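Long-range contact in pullulanase (Bacillus acidopullulyticus, PDB 2WAN), which hydrolyses the alpha-1,6-glucosidic linkages of pullulan and probably the alpha-1,6 branch points of starch-type polysaccharides: residues Q600-V611 with T631-I642. Numbering follows the deposited sequence.
Sequences QKFVLDSVNYWV and TMAKISNELHAI. With ACT (acetate ion), chain O.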
loop_
_atom_site.group_PDB
_atom_site.type_symbol
_atom_site.label_atom_id
_atom_site.label_comp_id
_atom_site.label_asym_id
_atom_site.label_seq_id
_atom_site.Cartn_x
_atom_site.Cartn_y
_atom_site.Cartn_z
ATOM N N GLN A 600 1.668 10.127 9.500
ATOM C CA GLN A 600 0.935 8.910 9.864
ATOM C C GLN A 600 -0.443 9.243 10.462
ATOM O O GLN A 600 -1.448 8.616 10.112
ATOM C CB GLN A 600 1.749 8.057 10.852
ATOM C CG GLN A 600 1.128 6.670 11.158
ATOM C CD GLN A 600 1.836 5.993 12.321
ATOM O OE1 GLN A 600 1.765 6.465 13.454
ATOM N NE2 GLN A 600 2.543 4.901 12.038
ATOM N N LYS A 601 -0.484 10.215 11.372
ATOM C CA LYS A 601 -1.754 10.647 11.967
ATOM C C LYS A 601 -2.743 11.125 10.910
ATOM O O LYS A 601 -3.937 10.833 11.023
ATOM C CB LYS A 601 -1.523 11.741 13.020
ATOM C CG LYS A 601 -2.833 12.318 13.597
ATOM C CD LYS A 601 -2.541 13.375 14.655
ATOM C CE LYS A 601 -3.804 14.135 15.092
ATOM N NZ LYS A 601 -4.976 13.230 15.354
ATOM N N PHE A 602 -2.254 11.828 9.882
ATOM C CA PHE A 602 -3.124 12.286 8.811
ATOM C C PHE A 602 -3.845 11.102 8.149
ATOM O O PHE A 602 -5.046 11.163 7.862
ATOM C CB PHE A 602 -2.353 13.083 7.735
ATOM C CG PHE A 602 -3.213 13.432 6.548
ATOM C CD1 PHE A 602 -4.023 14.563 6.590
ATOM C CD2 PHE A 602 -3.288 12.588 5.420
ATOM C CE1 PHE A 602 -4.867 14.886 5.522
ATOM C CE2 PHE A 602 -4.133 12.911 4.358
ATOM C CZ PHE A 602 -4.919 14.060 4.417
ATOM N N VAL A 603 -3.094 10.040 7.881
ATOM C CA VAL A 603 -3.675 8.850 7.259
ATOM C C VAL A 603 -4.659 8.175 8.213
ATOM O O VAL A 603 -5.777 7.818 7.812
ATOM C CB VAL A 603 -2.571 7.862 6.787
ATOM C CG1 VAL A 603 -3.196 6.558 6.229
ATOM C CG2 VAL A 603 -1.713 8.530 5.723
ATOM N N LEU A 604 -4.252 7.979 9.464
ATOM C CA LEU A 604 -5.148 7.358 10.432
ATOM C C LEU A 604 -6.443 8.150 10.602
ATOM O O LEU A 604 -7.531 7.567 10.635
ATOM C CB LEU A 604 -4.452 7.198 11.792
ATOM C CG LEU A 604 -3.303 6.182 11.812
ATOM C CD1 LEU A 604 -2.378 6.437 13.024
ATOM C CD2 LEU A 604 -3.857 4.767 11.839
ATOM N N ASP A 605 -6.327 9.471 10.738
ATOM C CA ASP A 605 -7.526 10.309 10.870
ATOM C C ASP A 605 -8.420 10.161 9.628
ATOM O O ASP A 605 -9.646 10.074 9.744
ATOM C CB ASP A 605 -7.168 11.781 11.044
ATOM C CG ASP A 605 -6.576 12.095 12.410
ATOM O OD1 ASP A 605 -6.680 11.280 13.335
ATOM O OD2 ASP A 605 -6.004 13.183 12.545
ATOM N N SER A 606 -7.792 10.110 8.452
ATOM C CA SER A 606 -8.556 10.010 7.197
ATOM C C SER A 606 -9.361 8.707 7.100
ATOM O O SER A 606 -10.553 8.737 6.804
ATOM C CB SER A 606 -7.644 10.151 5.981
ATOM O OG SER A 606 -8.432 10.227 4.799
ATOM N N VAL A 607 -8.725 7.563 7.345
ATOM C CA VAL A 607 -9.454 6.289 7.200
ATOM C C VAL A 607 -10.555 6.196 8.274
ATOM O O VAL A 607 -11.636 5.685 8.010
ATOM C CB VAL A 607 -8.542 5.024 7.174
ATOM C CG1 VAL A 607 -7.698 4.992 5.897
ATOM C CG2 VAL A 607 -7.660 4.929 8.425
ATOM N N ASN A 608 -10.293 6.725 9.464
ATOM C CA ASN A 608 -11.347 6.775 10.485
ATOM C C ASN A 608 -12.533 7.605 10.022
ATOM O O ASN A 608 -13.677 7.221 10.253
ATOM C CB ASN A 608 -10.821 7.325 11.808
ATOM C CG ASN A 608 -10.196 6.243 12.670
ATOM O OD1 ASN A 608 -10.893 5.534 13.399
ATOM N ND2 ASN A 608 -8.881 6.110 12.589
ATOM N N TYR A 609 -12.239 8.738 9.381
ATOM C CA TYR A 609 -13.279 9.656 8.903
ATOM C C TYR A 609 -14.132 8.959 7.835
ATOM O O TYR A 609 -15.374 9.041 7.882
ATOM C CB TYR A 609 -12.664 10.947 8.330
ATOM C CG TYR A 609 -13.675 11.804 7.600
ATOM C CD1 TYR A 609 -14.683 12.493 8.304
ATOM C CD2 TYR A 609 -13.648 11.922 6.208
ATOM C CE1 TYR A 609 -15.617 13.293 7.630
ATOM C CE2 TYR A 609 -14.590 12.708 5.520
ATOM C CZ TYR A 609 -15.571 13.390 6.241
ATOM O OH TYR A 609 -16.508 14.153 5.572
ATOM N N TRP A 610 -13.488 8.301 6.868
ATOM C CA TRP A 610 -14.256 7.614 5.824
ATOM C C TRP A 610 -15.167 6.509 6.386
ATOM O O TRP A 610 -16.326 6.359 5.971
ATOM C CB TRP A 610 -13.333 7.086 4.714
ATOM C CG TRP A 610 -12.921 8.205 3.797
ATOM C CD1 TRP A 610 -11.761 8.923 3.855
ATOM C CD2 TRP A 610 -13.698 8.779 2.737
ATOM N NE1 TRP A 610 -11.745 9.892 2.875
ATOM C CE2 TRP A 610 -12.929 9.831 2.177
ATOM C CE3 TRP A 610 -14.975 8.504 2.202
ATOM C CZ2 TRP A 610 -13.381 10.608 1.094
ATOM C CZ3 TRP A 610 -15.433 9.276 1.109
ATOM C CH2 TRP A 610 -14.628 10.321 0.571
ATOM N N VAL A 611 -14.665 5.739 7.344
ATOM C CA VAL A 611 -15.523 4.732 7.979
ATOM C C VAL A 611 -16.653 5.393 8.783
ATOM O O VAL A 611 -17.816 5.008 8.676
ATOM C CB VAL A 611 -14.696 3.796 8.884
ATOM C CG1 VAL A 611 -15.633 2.939 9.768
ATOM C CG2 VAL A 611 -13.773 2.907 7.996
ATOM N N THR A 631 2.745 1.370 10.374
ATOM C CA THR A 631 1.554 2.121 9.982
ATOM C C THR A 631 0.344 1.220 9.702
ATOM O O THR A 631 -0.758 1.495 10.180
ATOM C CB THR A 631 1.867 3.039 8.790
ATOM O OG1 THR A 631 2.841 4.014 9.203
ATOM C CG2 THR A 631 0.611 3.777 8.281
ATOM N N MET A 632 0.548 0.136 8.953
ATOM C CA MET A 632 -0.563 -0.777 8.646
ATOM C C MET A 632 -1.105 -1.482 9.894
ATOM O O MET A 632 -2.296 -1.737 10.010
ATOM C CB MET A 632 -0.160 -1.814 7.594
ATOM C CG MET A 632 0.109 -1.260 6.190
ATOM S SD MET A 632 -1.132 -0.082 5.597
ATOM C CE MET A 632 -2.661 -0.943 5.866
ATOM N N ALA A 633 -0.205 -1.819 10.815
ATOM C CA ALA A 633 -0.622 -2.391 12.082
ATOM C C ALA A 633 -1.530 -1.406 12.820
ATOM O O ALA A 633 -2.541 -1.800 13.394
ATOM C CB ALA A 633 0.612 -2.759 12.929
ATOM N N LYS A 634 -1.169 -0.120 12.803
ATOM C CA LYS A 634 -1.981 0.887 13.505
ATOM C C LYS A 634 -3.327 1.121 12.829
ATOM O O LYS A 634 -4.350 1.272 13.510
ATOM C CB LYS A 634 -1.241 2.208 13.660
ATOM C CG LYS A 634 -0.118 2.181 14.673
ATOM C CD LYS A 634 0.514 3.562 14.774
ATOM C CE LYS A 634 1.491 3.643 15.931
ATOM N NZ LYS A 634 2.094 5.004 15.953
ATOM N N ILE A 635 -3.321 1.180 11.496
ATOM C CA ILE A 635 -4.567 1.285 10.740
ATOM C C ILE A 635 -5.486 0.118 11.097
ATOM O O ILE A 635 -6.663 0.317 11.444
ATOM C CB ILE A 635 -4.309 1.339 9.215
ATOM C CG1 ILE A 635 -3.691 2.693 8.836
ATOM C CG2 ILE A 635 -5.622 1.049 8.410
ATOM C CD1 ILE A 635 -3.172 2.767 7.400
ATOM N N SER A 636 -4.957 -1.100 11.012
ATOM C CA SER A 636 -5.737 -2.301 11.321
ATOM C C SER A 636 -6.278 -2.260 12.755
ATOM O O SER A 636 -7.472 -2.466 12.987
ATOM C CB SER A 636 -4.882 -3.560 11.086
ATOM O OG SER A 636 -5.610 -4.724 11.438
ATOM N N ASN A 637 -5.409 -1.964 13.721
ATOM C CA ASN A 637 -5.834 -1.917 15.122
ATOM C C ASN A 637 -6.918 -0.867 15.398
ATOM O O ASN A 637 -7.886 -1.148 16.103
ATOM C CB ASN A 637 -4.621 -1.737 16.046
ATOM C CG ASN A 637 -3.721 -2.971 16.082
ATOM O OD1 ASN A 637 -4.087 -4.040 15.598
ATOM N ND2 ASN A 637 -2.530 -2.819 16.645
ATOM N N GLU A 638 -6.754 0.337 14.853
ATOM C CA GLU A 638 -7.741 1.403 15.063
ATOM C C GLU A 638 -9.079 1.065 14.422
ATOM O O GLU A 638 -10.135 1.188 15.060
ATOM C CB GLU A 638 -7.238 2.752 14.542
ATOM C CG GLU A 638 -6.131 3.357 15.392
ATOM C CD GLU A 638 -5.875 4.824 15.102
ATOM O OE1 GLU A 638 -6.641 5.459 14.331
ATOM O OE2 GLU A 638 -4.884 5.340 15.662
ATOM N N LEU A 639 -9.041 0.619 13.165
ATOM C CA LEU A 639 -10.292 0.313 12.492
ATOM C C LEU A 639 -10.988 -0.928 13.065
ATOM O O LEU A 639 -12.223 -0.939 13.166
ATOM C CB LEU A 639 -10.119 0.224 10.973
ATOM C CG LEU A 639 -9.660 1.540 10.336
ATOM C CD1 LEU A 639 -9.466 1.312 8.848
ATOM C CD2 LEU A 639 -10.642 2.707 10.605
ATOM N N HIS A 640 -10.221 -1.946 13.468
ATOM C CA HIS A 640 -10.839 -3.163 14.034
ATOM C C HIS A 640 -11.427 -2.903 15.427
ATOM O O HIS A 640 -12.339 -3.597 15.866
ATOM C CB HIS A 640 -9.868 -4.355 14.055
ATOM C CG HIS A 640 -9.543 -4.893 12.688
ATOM N ND1 HIS A 640 -10.498 -5.107 11.718
ATOM C CD2 HIS A 640 -8.361 -5.264 12.139
ATOM C CE1 HIS A 640 -9.916 -5.585 10.626
ATOM N NE2 HIS A 640 -8.620 -5.696 10.859
ATOM N N ALA A 641 -10.907 -1.889 16.108
ATOM C CA ALA A 641 -11.513 -1.443 17.369
ATOM C C ALA A 641 -12.911 -0.852 17.163
ATOM O O ALA A 641 -13.772 -0.967 18.040
ATOM C CB ALA A 641 -10.593 -0.443 18.093
ATOM N N ILE A 642 -13.131 -0.221 16.011
ATOM C CA ILE A 642 -14.453 0.294 15.647
ATOM C C ILE A 642 -15.346 -0.888 15.254
ATOM O O ILE A 642 -16.465 -1.029 15.749
ATOM C CB ILE A 642 -14.337 1.315 14.496
ATOM C CG1 ILE A 642 -13.632 2.581 14.998
ATOM C CG2 ILE A 642 -15.725 1.655 13.874
ATOM C CD1 ILE A 642 -13.054 3.401 13.908
HETATM C C ACT O . 6.329 2.735 8.823
HETATM O O ACT O . 5.181 2.324 9.135
HETATM O OXT ACT O . 7.299 1.964 8.989
HETATM C CH3 ACT O . 6.556 4.087 8.252
HETATM O O HOH W 1 4.372 3.743 14.048
HETATM O O HOH W 2 -7.143 8.569 13.882
#
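Helices 600-611 and 631-642 run the same way, 31° apart with axes 10.2 Å from each other, and Leu604 lies across from Ile635 at their middle. Helix 597-614 precedes and helix 629-642 follows strand 618-621, on which both pack, as successive outer helices of the (beta/alpha)8 barrel. Leu604 CD2 packs against Ile635 CG1 at 3.7 Å. Val607 CG2 meets Leu639 CD1, and Val611 CG2 meets Leu639 CD2. Phe619 and Phe621 of the strand cover Leu639 and Ile635 from the barrel side.

Polar groups hold the N-terminal end and the side where Lys634 and Glu638 lie. Gln600 is extended, with CG anti to the backbone N (chi1 -173°), which carries its amide across to the other helix. Its NE2 gives a nearly straight bond (172°) to Thr631 OG1 at 3.0 Å, in the amide plane. Its OE1 accepts from Lys634 NZ at 2.9 Å. Thr631 OG1 in turn donates to an acetate ion, probably from the crystallisation liquor. Asn608 ND2 binds Leu604 O in its own helix at 2.8 Å and also reaches Glu638 OE1 at 2.9 Å, a more bent bond. One water links this carboxylate oxygen to Asp605 OD1.

Gln600 is thus held at both amide atoms and Asn608 through two ND2 bonds, which should fix each amide's rotation beside an apolar seam facing the barrel.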